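Cytochrome P450 113A1 (Saccharopolyspora erythraea, PDB 2JJN) is a heme-dependent cytochrome P450 monooxygenase that hydroxylates erythromycin D at C-12 to give erythromycin C in erythromycin biosynthesis. Local coordinates at residues T28-L31 against D32-T36; R96-R99 against K100-S104; S166-L169 against V170-M174; G272-P275 against A276-E280. The protein carries 2 engineered substitutions. All blocks are in the same frame, centred on the assembly; numbering follows the deposited sequence.

Interaction 1: residues T28-L31 against D32-T36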
loop_
_atom_site.group_PDB
_atom_site.type_symbol
_atom_site.label_atom_id
_atom_site.label_comp_id
_atom_site.label_asym_id
_atom_site.label_seq_id
_atom_site.Cartn_x
_atom_site.Cartn_y
_atom_site.Cartn_z
ATOM N N THR A 28 -2.715 10.325 -16.499
ATOM C CA THR A 28 -2.320 10.197 -17.895
ATOM C C THR A 28 -1.007 10.937 -18.175
ATOM O O THR A 28 -0.107 10.383 -18.866
ATOM C CB THR A 28 -3.423 10.727 -18.816
ATOM O OG1 THR A 28 -4.571 9.900 -18.577
ATOM C CG2 THR A 28 -2.986 10.626 -20.335
ATOM N N ALA A 29 -0.898 12.157 -17.634
ATOM C CA ALA A 29 0.316 12.960 -17.838
ATOM C C ALA A 29 1.511 12.287 -17.176
ATOM O O ALA A 29 2.618 12.292 -17.737
ATOM C CB ALA A 29 0.136 14.387 -17.292
ATOM N N LEU A 30 1.288 11.716 -15.997
ATOM C CA LEU A 30 2.362 11.025 -15.279
ATOM C C LEU A 30 2.803 9.817 -16.085
ATOM O O LEU A 30 3.986 9.631 -16.268
ATOM C CB LEU A 30 1.885 10.603 -13.892
ATOM C CG LEU A 30 2.921 9.791 -13.095
ATOM C CD1 LEU A 30 4.186 10.626 -12.918
ATOM C CD2 LEU A 30 2.314 9.429 -11.730
ATOM N N LEU A 31 1.860 8.985 -16.535
ATOM C CA LEU A 31 2.228 7.803 -17.309
ATOM C C LEU A 31 2.990 8.150 -18.569
ATOM O O LEU A 31 3.970 7.483 -18.913
ATOM C CB LEU A 31 0.971 6.963 -17.634
ATOM C CG LEU A 31 0.351 6.333 -16.385
ATOM C CD1 LEU A 31 -1.000 5.769 -16.730
ATOM C CD2 LEU A 31 1.240 5.257 -15.757
ATOM N N ASP A 32 2.548 9.202 -19.264
ATOM C CA ASP A 32 3.194 9.579 -20.528
ATOM C C ASP A 32 4.647 9.987 -20.228
ATOM O O ASP A 32 5.580 9.597 -20.944
ATOM C CB ASP A 32 2.408 10.738 -21.159
ATOM C CG ASP A 32 1.124 10.264 -21.857
ATOM O OD1 ASP A 32 0.956 9.037 -22.053
ATOM O OD2 ASP A 32 0.312 11.137 -22.237
ATOM N N TRP A 33 4.834 10.754 -19.156
ATOM C CA TRP A 33 6.172 11.189 -18.753
ATOM C C TRP A 33 7.061 10.011 -18.385
ATOM O O TRP A 33 8.224 9.938 -18.799
ATOM C CB TRP A 33 6.070 12.205 -17.629
ATOM C CG TRP A 33 7.368 12.803 -17.173
ATOM C CD1 TRP A 33 8.002 13.900 -17.721
ATOM C CD2 TRP A 33 8.152 12.390 -16.054
ATOM N NE1 TRP A 33 9.139 14.188 -17.001
ATOM C CE2 TRP A 33 9.273 13.270 -15.990
ATOM C CE3 TRP A 33 8.043 11.364 -15.109
ATOM C CZ2 TRP A 33 10.271 13.153 -15.007
ATOM C CZ3 TRP A 33 9.077 11.232 -14.119
ATOM C CH2 TRP A 33 10.148 12.154 -14.076
ATOM N N LEU A 34 6.540 9.114 -17.562
ATOM C CA LEU A 34 7.324 7.930 -17.213
ATOM C C LEU A 34 7.743 7.162 -18.453
ATOM O O LEU A 34 8.882 6.669 -18.505
ATOM C CB LEU A 34 6.480 7.019 -16.325
ATOM C CG LEU A 34 6.183 7.602 -14.935
ATOM C CD1 LEU A 34 5.166 6.699 -14.175
ATOM C CD2 LEU A 34 7.459 7.780 -14.093
ATOM N N GLY A 35 6.830 7.037 -19.440
ATOM C CA GLY A 35 7.161 6.408 -20.726
ATOM C C GLY A 35 8.348 7.086 -21.395
ATOM O O GLY A 35 9.309 6.435 -21.840
ATOM N N THR A 36 8.321 8.393 -21.439
ATOM C CA THR A 36 9.416 9.116 -22.087
ATOM C C THR A 36 10.729 8.917 -21.333
ATOM O O THR A 36 11.805 8.811 -21.950
ATOM C CB THR A 36 9.104 10.601 -22.252
ATOM O OG1 THR A 36 8.954 11.225 -20.968
ATOM C CG2 THR A 36 7.852 10.800 -23.112
#

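Interaction 2: residues R96-R99 against K100-S104. With HEM (protoporphyrin IX containing Fe), chain B; SO4 (sulfate ion), chain F.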
loop_
_atom_site.group_PDB
_atom_site.type_symbol
_atom_site.label_atom_id
_atom_site.label_comp_id
_atom_site.label_asym_id
_atom_site.label_seq_id
_atom_site.Cartn_x
_atom_site.Cartn_y
_atom_site.Cartn_z
ATOM N N ARG A 96 16.341 -9.274 9.102
ATOM C CA ARG A 96 16.035 -10.675 8.973
ATOM C C ARG A 96 15.530 -11.208 10.316
ATOM O O ARG A 96 14.564 -11.951 10.337
ATOM C CB ARG A 96 17.289 -11.416 8.568
ATOM C CG ARG A 96 17.069 -12.881 8.403
ATOM C CD ARG A 96 18.455 -13.493 8.272
ATOM N NE ARG A 96 19.013 -13.206 6.955
ATOM C CZ ARG A 96 20.297 -12.991 6.706
ATOM N NH1 ARG A 96 21.188 -13.005 7.697
ATOM N NH2 ARG A 96 20.688 -12.762 5.456
ATOM N N ALA A 97 16.196 -10.804 11.398
ATOM C CA ALA A 97 15.820 -11.239 12.765
ATOM C C ALA A 97 14.419 -10.721 13.074
ATOM O O ALA A 97 13.576 -11.450 13.637
ATOM C CB ALA A 97 16.796 -10.721 13.796
ATOM N N LEU A 98 14.187 -9.448 12.762
ATOM C CA LEU A 98 12.916 -8.855 13.067
ATOM C C LEU A 98 11.794 -9.501 12.236
ATOM O O LEU A 98 10.728 -9.808 12.738
ATOM C CB LEU A 98 12.992 -7.340 12.863
ATOM C CG LEU A 98 11.770 -6.532 13.150
ATOM C CD1 LEU A 98 11.382 -6.651 14.652
ATOM C CD2 LEU A 98 12.070 -5.093 12.806
ATOM N N ARG A 99 12.043 -9.746 10.945
ATOM C CA ARG A 99 11.028 -10.331 10.101
ATOM C C ARG A 99 10.657 -11.737 10.589
ATOM O O ARG A 99 9.487 -12.097 10.594
ATOM C CB ARG A 99 11.497 -10.344 8.623
ATOM C CG ARG A 99 10.493 -10.984 7.713
ATOM C CD ARG A 99 9.807 -9.992 6.835
ATOM N NE ARG A 99 8.870 -10.651 5.906
ATOM C CZ ARG A 99 8.422 -10.096 4.775
ATOM N NH1 ARG A 99 8.807 -8.881 4.423
ATOM N NH2 ARG A 99 7.596 -10.782 3.989
ATOM N N LYS A 100 11.642 -12.497 11.055
ATOM C CA LYS A 100 11.341 -13.824 11.578
ATOM C C LYS A 100 10.437 -13.751 12.786
ATOM O O LYS A 100 9.494 -14.539 12.916
ATOM C CB LYS A 100 12.621 -14.539 11.968
ATOM C CG LYS A 100 13.347 -15.115 10.785
ATOM C CD LYS A 100 14.659 -15.712 11.261
ATOM C CE LYS A 100 15.418 -16.242 10.071
ATOM N NZ LYS A 100 16.816 -16.510 10.502
ATOM N N VAL A 101 10.764 -12.826 13.691
ATOM C CA VAL A 101 9.964 -12.691 14.902
ATOM C C VAL A 101 8.520 -12.326 14.538
ATOM O O VAL A 101 7.549 -12.978 14.988
ATOM C CB VAL A 101 10.540 -11.612 15.826
ATOM C CG1 VAL A 101 9.587 -11.374 16.986
ATOM C CG2 VAL A 101 11.905 -12.028 16.380
ATOM N N VAL A 102 8.340 -11.270 13.756
ATOM C CA VAL A 102 6.963 -10.863 13.470
ATOM C C VAL A 102 6.181 -11.897 12.657
ATOM O O VAL A 102 4.971 -12.096 12.869
ATOM C CB VAL A 102 6.868 -9.452 12.870
ATOM C CG1 VAL A 102 7.495 -8.444 13.806
ATOM C CG2 VAL A 102 7.504 -9.362 11.460
ATOM N N SER A 103 6.859 -12.586 11.749
ATOM C CA SER A 103 6.231 -13.623 10.919
ATOM C C SER A 103 5.723 -14.761 11.790
ATOM O O SER A 103 4.718 -15.389 11.455
ATOM C CB SER A 103 7.224 -14.146 9.869
ATOM O OG SER A 103 6.753 -15.307 9.184
ATOM N N SER A 104 6.415 -15.036 12.906
ATOM C CA SER A 104 6.002 -16.126 13.791
ATOM C C SER A 104 4.674 -15.792 14.502
ATOM O O SER A 104 3.955 -16.663 14.969
ATOM C CB SER A 104 7.121 -16.454 14.787
ATOM O OG SER A 104 7.189 -15.460 15.810
HETATM C CHA HEM B . 5.864 -3.955 2.613
HETATM C CHB HEM B . 2.670 -2.729 -0.866
HETATM C CHC HEM B . -0.953 -4.264 1.963
HETATM C CHD HEM B . 2.133 -4.716 5.697
HETATM C C1A HEM B . 5.282 -3.567 1.424
HETATM C C2A HEM B . 6.030 -3.105 0.248
HETATM C C3A HEM B . 5.155 -2.754 -0.699
HETATM C C4A HEM B . 3.823 -2.969 -0.171
HETATM C CMA HEM B . 5.471 -2.181 -2.098
HETATM C CAA HEM B . 7.564 -3.067 0.121
HETATM C CBA HEM B . 8.147 -1.812 0.745
HETATM C CGA HEM B . 9.626 -1.625 0.400
HETATM O O1A HEM B . 10.212 -2.486 -0.316
HETATM O O2A HEM B . 10.204 -0.612 0.906
HETATM C C1B HEM B . 1.398 -3.056 -0.392
HETATM C C2B HEM B . 0.182 -2.962 -1.160
HETATM C C3B HEM B . -0.831 -3.398 -0.376
HETATM C C4B HEM B . -0.231 -3.764 0.901
HETATM C CMB HEM B . 0.212 -2.446 -2.614
HETATM C CAB HEM B . -2.347 -3.493 -0.635
HETATM C CBB HEM B . -2.781 -3.774 -1.821
HETATM C C1C HEM B . -0.433 -4.514 3.215
HETATM C C2C HEM B . -1.203 -4.969 4.362
HETATM C C3C HEM B . -0.348 -5.093 5.399
HETATM C C4C HEM B . 0.992 -4.736 4.930
HETATM C CMC HEM B . -2.731 -5.237 4.296
HETATM C CAC HEM B . -0.631 -5.495 6.859
HETATM C CBC HEM B . -1.497 -6.452 7.195
HETATM C C1D HEM B . 3.378 -4.524 5.181
HETATM C C2D HEM B . 4.560 -4.572 5.980
HETATM C C3D HEM B . 5.702 -4.362 5.040
HETATM C C4D HEM B . 5.116 -4.188 3.744
HETATM C CMD HEM B . 4.652 -4.799 7.519
HETATM C CAD HEM B . 7.204 -4.303 5.374
HETATM C CBD HEM B . 7.867 -5.684 5.212
HETATM C CGD HEM B . 9.344 -5.573 5.428
HETATM O O1D HEM B . 9.897 -4.460 5.445
HETATM O O2D HEM B . 9.976 -6.639 5.587
HETATM N NA HEM B . 3.911 -3.496 1.124
HETATM N NB HEM B . 1.130 -3.510 0.896
HETATM N NC HEM B . 0.879 -4.369 3.625
HETATM N ND HEM B . 3.741 -4.293 3.838
HETATM FE FE HEM B . 2.430 -4.061 2.305
HETATM S S SO4 F . 7.688 -14.215 5.766
HETATM O O1 SO4 F . 6.735 -13.372 5.034
HETATM O O2 SO4 F . 8.469 -13.417 6.702
HETATM O O3 SO4 F . 8.626 -14.833 4.847
HETATM O O4 SO4 F . 6.914 -15.251 6.450
HETATM O O HOH W 1 2.266 -1.920 2.853
#

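Interaction 3: residues S166-L169 against V170-M174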
loop_
_atom_site.group_PDB
_atom_site.type_symbol
_atom_site.label_atom_id
_atom_site.label_comp_id
_atom_site.label_asym_id
_atom_site.label_seq_id
_atom_site.Cartn_x
_atom_site.Cartn_y
_atom_site.Cartn_z
ATOM N N SER A 166 -5.324 9.785 5.282
ATOM C CA SER A 166 -5.743 10.467 4.057
ATOM C C SER A 166 -5.453 11.957 4.164
ATOM O O SER A 166 -5.052 12.593 3.185
ATOM C CB SER A 166 -7.228 10.218 3.744
ATOM O OG SER A 166 -7.462 8.830 3.538
ATOM N N GLY A 167 -5.622 12.506 5.367
ATOM C CA GLY A 167 -5.326 13.915 5.583
ATOM C C GLY A 167 -3.839 14.203 5.512
ATOM O O GLY A 167 -3.420 15.181 4.888
ATOM N N ALA A 168 -3.048 13.363 6.179
ATOM C CA ALA A 168 -1.587 13.536 6.220
ATOM C C ALA A 168 -1.015 13.504 4.795
ATOM O O ALA A 168 -0.138 14.304 4.433
ATOM C CB ALA A 168 -0.959 12.424 7.058
ATOM N N LEU A 169 -1.530 12.574 3.982
ATOM C CA LEU A 169 -1.036 12.410 2.619
ATOM C C LEU A 169 -1.359 13.629 1.784
ATOM O O LEU A 169 -0.673 13.912 0.802
ATOM C CB LEU A 169 -1.642 11.144 1.963
ATOM C CG LEU A 169 -1.294 9.770 2.541
ATOM C CD1 LEU A 169 -1.800 8.632 1.648
ATOM C CD2 LEU A 169 0.211 9.609 2.771
ATOM N N VAL A 170 -2.399 14.369 2.178
ATOM C CA VAL A 170 -2.769 15.584 1.464
ATOM C C VAL A 170 -2.083 16.819 2.051
ATOM O O VAL A 170 -1.630 17.711 1.308
ATOM C CB VAL A 170 -4.313 15.778 1.405
ATOM C CG1 VAL A 170 -4.662 17.147 0.831
ATOM C CG2 VAL A 170 -4.953 14.659 0.557
ATOM N N ASP A 171 -2.005 16.866 3.379
ATOM C CA ASP A 171 -1.573 18.089 4.080
ATOM C C ASP A 171 -0.068 18.233 4.308
ATOM O O ASP A 171 0.456 19.370 4.347
ATOM C CB ASP A 171 -2.322 18.216 5.403
ATOM C CG ASP A 171 -3.749 18.641 5.195
ATOM O OD1 ASP A 171 -4.650 18.028 5.795
ATOM O OD2 ASP A 171 -3.961 19.586 4.397
ATOM N N ILE A 172 0.627 17.111 4.462
ATOM C CA ILE A 172 2.069 17.163 4.632
ATOM C C ILE A 172 2.724 17.110 3.266
ATOM O O ILE A 172 2.676 16.094 2.599
ATOM C CB ILE A 172 2.614 16.010 5.532
ATOM C CG1 ILE A 172 1.903 15.995 6.899
ATOM C CG2 ILE A 172 4.134 16.149 5.694
ATOM C CD1 ILE A 172 2.265 14.839 7.802
ATOM N N GLN A 173 3.358 18.202 2.891
ATOM C CA GLN A 173 4.046 18.342 1.612
ATOM C C GLN A 173 5.266 17.437 1.538
ATOM O O GLN A 173 6.155 17.513 2.381
ATOM C CB GLN A 173 4.447 19.821 1.453
ATOM C CG GLN A 173 4.799 20.233 -0.006
ATOM C CD GLN A 173 3.644 20.140 -1.037
ATOM O OE1 GLN A 173 2.508 19.746 -0.728
ATOM N NE2 GLN A 173 3.955 20.503 -2.283
ATOM N N MET A 174 5.344 16.573 0.531
ATOM C CA MET A 174 6.429 15.608 0.515
ATOM C C MET A 174 7.349 15.640 -0.712
ATOM O O MET A 174 7.925 14.602 -1.081
ATOM C CB MET A 174 5.906 14.199 0.828
ATOM C CG MET A 174 4.914 14.153 1.998
ATOM S SD MET A 174 4.335 12.506 2.401
ATOM C CE MET A 174 3.062 12.820 3.615
#

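Interaction 4: residues G272-P275 against A276-E280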
loop_
_atom_site.group_PDB
_atom_site.type_symbol
_atom_site.label_atom_id
_atom_site.label_comp_id
_atom_site.label_asym_id
_atom_site.label_seq_id
_atom_site.Cartn_x
_atom_site.Cartn_y
_atom_site.Cartn_z
ATOM N N GLY A 272 -14.667 -16.792 -9.705
ATOM C CA GLY A 272 -13.307 -17.295 -9.707
ATOM C C GLY A 272 -12.350 -16.405 -10.479
ATOM O O GLY A 272 -11.150 -16.565 -10.363
ATOM N N ARG A 273 -12.918 -15.532 -11.319
ATOM C CA ARG A 273 -12.146 -14.547 -12.109
ATOM C C ARG A 273 -11.644 -13.386 -11.228
ATOM O O ARG A 273 -10.772 -12.619 -11.651
ATOM C CB ARG A 273 -13.030 -13.965 -13.227
ATOM C CG ARG A 273 -13.279 -14.984 -14.380
ATOM C CD ARG A 273 -14.519 -14.667 -15.236
ATOM N NE ARG A 273 -14.673 -15.725 -16.233
ATOM C CZ ARG A 273 -15.781 -16.059 -16.911
ATOM N NH1 ARG A 273 -16.972 -15.451 -16.747
ATOM N NH2 ARG A 273 -15.688 -17.062 -17.782
ATOM N N ILE A 274 -12.164 -13.267 -10.003
ATOM C CA ILE A 274 -11.836 -12.092 -9.206
ATOM C C ILE A 274 -10.357 -11.954 -8.770
ATOM O O ILE A 274 -9.779 -10.865 -8.896
ATOM C CB ILE A 274 -12.839 -11.946 -8.069
ATOM C CG1 ILE A 274 -14.186 -11.542 -8.674
ATOM C CG2 ILE A 274 -12.371 -11.013 -6.958
ATOM C CD1 ILE A 274 -15.362 -11.545 -7.684
ATOM N N PRO A 275 -9.735 -13.032 -8.245
ATOM C CA PRO A 275 -8.311 -12.893 -7.926
ATOM C C PRO A 275 -7.476 -12.319 -9.077
ATOM O O PRO A 275 -6.558 -11.491 -8.818
ATOM C CB PRO A 275 -7.905 -14.336 -7.554
ATOM C CG PRO A 275 -9.183 -14.854 -6.943
ATOM C CD PRO A 275 -10.252 -14.370 -7.866
ATOM N N ALA A 276 -7.722 -12.776 -10.306
ATOM C CA ALA A 276 -6.915 -12.274 -11.451
ATOM C C ALA A 276 -7.207 -10.807 -11.745
ATOM O O ALA A 276 -6.308 -10.048 -12.206
ATOM C CB ALA A 276 -7.237 -13.111 -12.677
ATOM N N ILE A 277 -8.446 -10.384 -11.481
ATOM C CA ILE A 277 -8.792 -8.964 -11.630
ATOM C C ILE A 277 -8.015 -8.167 -10.592
ATOM O O ILE A 277 -7.415 -7.114 -10.906
ATOM C CB ILE A 277 -10.295 -8.728 -11.429
ATOM C CG1 ILE A 277 -11.044 -9.185 -12.680
ATOM C CG2 ILE A 277 -10.602 -7.243 -11.122
ATOM C CD1 ILE A 277 -12.589 -9.237 -12.487
ATOM N N VAL A 278 -7.952 -8.673 -9.361
ATOM C CA VAL A 278 -7.226 -7.964 -8.286
ATOM C C VAL A 278 -5.728 -7.853 -8.659
ATOM O O VAL A 278 -5.149 -6.809 -8.532
ATOM C CB VAL A 278 -7.436 -8.656 -6.933
ATOM C CG1 VAL A 278 -6.541 -8.008 -5.875
ATOM C CG2 VAL A 278 -8.864 -8.510 -6.518
ATOM N N GLU A 279 -5.118 -8.937 -9.139
ATOM C CA GLU A 279 -3.720 -8.888 -9.509
ATOM C C GLU A 279 -3.486 -7.887 -10.641
ATOM O O GLU A 279 -2.493 -7.184 -10.645
ATOM C CB GLU A 279 -3.223 -10.277 -9.960
ATOM C CG GLU A 279 -3.103 -11.260 -8.835
ATOM C CD GLU A 279 -2.303 -10.708 -7.661
ATOM O OE1 GLU A 279 -1.057 -10.472 -7.791
ATOM O OE2 GLU A 279 -2.926 -10.550 -6.601
ATOM N N GLU A 280 -4.374 -7.865 -11.633
ATOM C CA GLU A 280 -4.156 -6.989 -12.781
ATOM C C GLU A 280 -4.362 -5.504 -12.403
ATOM O O GLU A 280 -3.672 -4.619 -12.905
ATOM C CB GLU A 280 -5.037 -7.404 -13.958
ATOM C CG GLU A 280 -4.873 -6.585 -15.230
ATOM C CD GLU A 280 -3.496 -6.658 -15.917
ATOM O OE1 GLU A 280 -2.521 -7.196 -15.325
ATOM O OE2 GLU A 280 -3.430 -6.133 -17.064
HETATM O O HOH W 2 -8.729 -15.434 -11.085
HETATM O O HOH W 3 -5.427 -11.456 -6.250
#

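Interaction 1: residues T28-L31 against D32-T36
T28-L31 and D32-T36 are successive turns of one alpha-helix. Four backbone bonds join them. D32 N donates to T28 O, W33 N to A29 O, L34 N to L30 O at 2.9 Å, and G35 N to L31 O. The side chains of T28 and D32 run alongside each other. D32 keeps CG beside its own backbone N (chi1 -78°), which folds the carboxylate back over the preceding turn. D32 CG then lies 3.2 Å from T28 O, and D32 OD2 is 3.8 Å from T28 CG2. This helix, 27-40, corresponds to the A helix of the P450 fold. Its buried face is apolar. L30 CG meets L34 CD1 at 4.0 Å, the two leucines crossing at a slant. L31 CD2 also approaches L34 CD1, at 4.5 Å. L30, L31 and L34 all touch L317 of helix 316-320. W33 swings its indole away from the preceding turn, with CG anti to the backbone N (chi1 -176°). L30 CD1 still reaches W33 CE3 obliquely, at 4.5 Å. The indole meets W44 edge-to-face, and its plane stands at about 90° to that of F54.

Interaction 2: residues R96-R99 against K100-S104
R99 and S103, one turn apart, lie at the edge of the heme pocket, on helix 94-105, which corresponds to the C helix of P450 enzymes. S103 N donates to R99 O at 2.9 Å. The R99 side chain leaves with CG anti to the backbone N and bends at chi2 (109°). This carries the guanidinium between a heme propionate and a sulfate. At the guanidinium edge, R99 NH1 donates to HEM O2D at 2.8 Å, and is hydrogen-bonded to F352 O. On another stretch of the edge, R99 NE donates to SO4 O2 and R99 NH2 to SO4 O1, both at 2.9 Å. The NH2 bond is nearly straight, at 170°. In one of its two conformers, S103 donates from OG to SO4 O4 at 2.7 Å; the second conformer makes that bond less certain. R96 and K100 run side by side and point the same way, with R96 CD 4.1 Å from K100 NZ. The heme is also hydrogen-bonded to H95, R293 and H351. The sulfate probably comes from the crystallisation liquor. In this crystal the paired NE and NH2 bonds, with the propionate bond, hold the guanidinium rotation, and the charge of R99 is probably offset by both anions.

Interaction 3: residues S166-L169 against V170-M174
V170 and D171 form the last helical residues of 165-171 and follow directly on S166-L169; the chain then turns off towards helix 180-206. By position these probably correspond to the F helix and the F-G loop of the P450 fold, a region that in this family commonly covers the substrate pocket. V170 N makes two weak bonds, to S166 O at 3.3 Å and to G167 O at 3.0 Å. V170 CG2, beside the backbone N, presses on S166 O. D171 N bonds G167 O at 2.7 Å. The D171 carboxylate stays near the same carbonyl, with OD1 3.2 Å from G167 O, but both atoms are acceptors. I172 N still donates to A168 O at 2.9 Å, although I172 is the first residue to leave helical angles. I172 CD1 lies 4.1 Å from A168 CB, and the side chain also packs on L182, R185 and V189 of helix 180-206. Q391 ties down the turn: its NE2 donates to L169 O and I172 O, and its OE1 accepts from M174 N. M174 sends an extended chain back towards A168. In one of its two conformers, its methyl CE reaches to 3.6 Å from A168 O.

Interaction 4: residues G272-P275 against A276-E280
R273 O accepts the I277 N-H at 3.2 Å. I274 O takes V278 N, and P275 O takes E279 N, each at 2.9 Å. A276 O is used in turn by E280 N. P275 has no N-H to donate, as is common near the start of helices. A276 N is satisfied by a water. Water 2 accepts from A276 N at 2.9 Å and donates to G272 O at 2.8 Å, joining G272 and A276. P275 O has two donors, E279 N and water 3. That water also donates to E279 OE2, at 2.7 Å. E279 has CG beside its own backbone N (chi1 -71°), which lays CG 3.5 Å from P275 O. The bend at chi2 then brings the carboxylate to the water. The carboxylate is further held by a salt bridge from OE2 to R360 NE and by Q343 NE2 at OE1. E280 belongs to the ExxR motif of the P450 K helix. Its OE2 pairs with R283 and R336 and also accepts from D333 N. R273, in one of its two conformers, pairs with E269. Apolar contact within the helix is slight, with I274 CG2 4.3 Å from V278 CG2. The apolar side chains face other helices instead. I274 and I277 pack on helices 356-374 and 262-269. I277 also reaches L257, and V278 touches I253, both on the long helix 228-259.

The four contacts follow one another along the chain, and none nests in or crosses another. Each joins adjacent turns, so none closes a long loop. Interaction 1 lies in the N-terminal helix 27-40, against helix 316-320. Interaction 2 comes next, on helix 94-105 beside a heme propionate. It lies on the opposite side of the chain's centre from interaction 1, with centres about 38 Å apart. Interaction 3 ends helix 165-171 and leads into helix 180-206. Interaction 4 lies near the start of helix 274-284 and joins it to helices 228-259, 262-269 and 356-374. Interactions 3 and 4 are again on opposite sides of the centre. No two of the four touch.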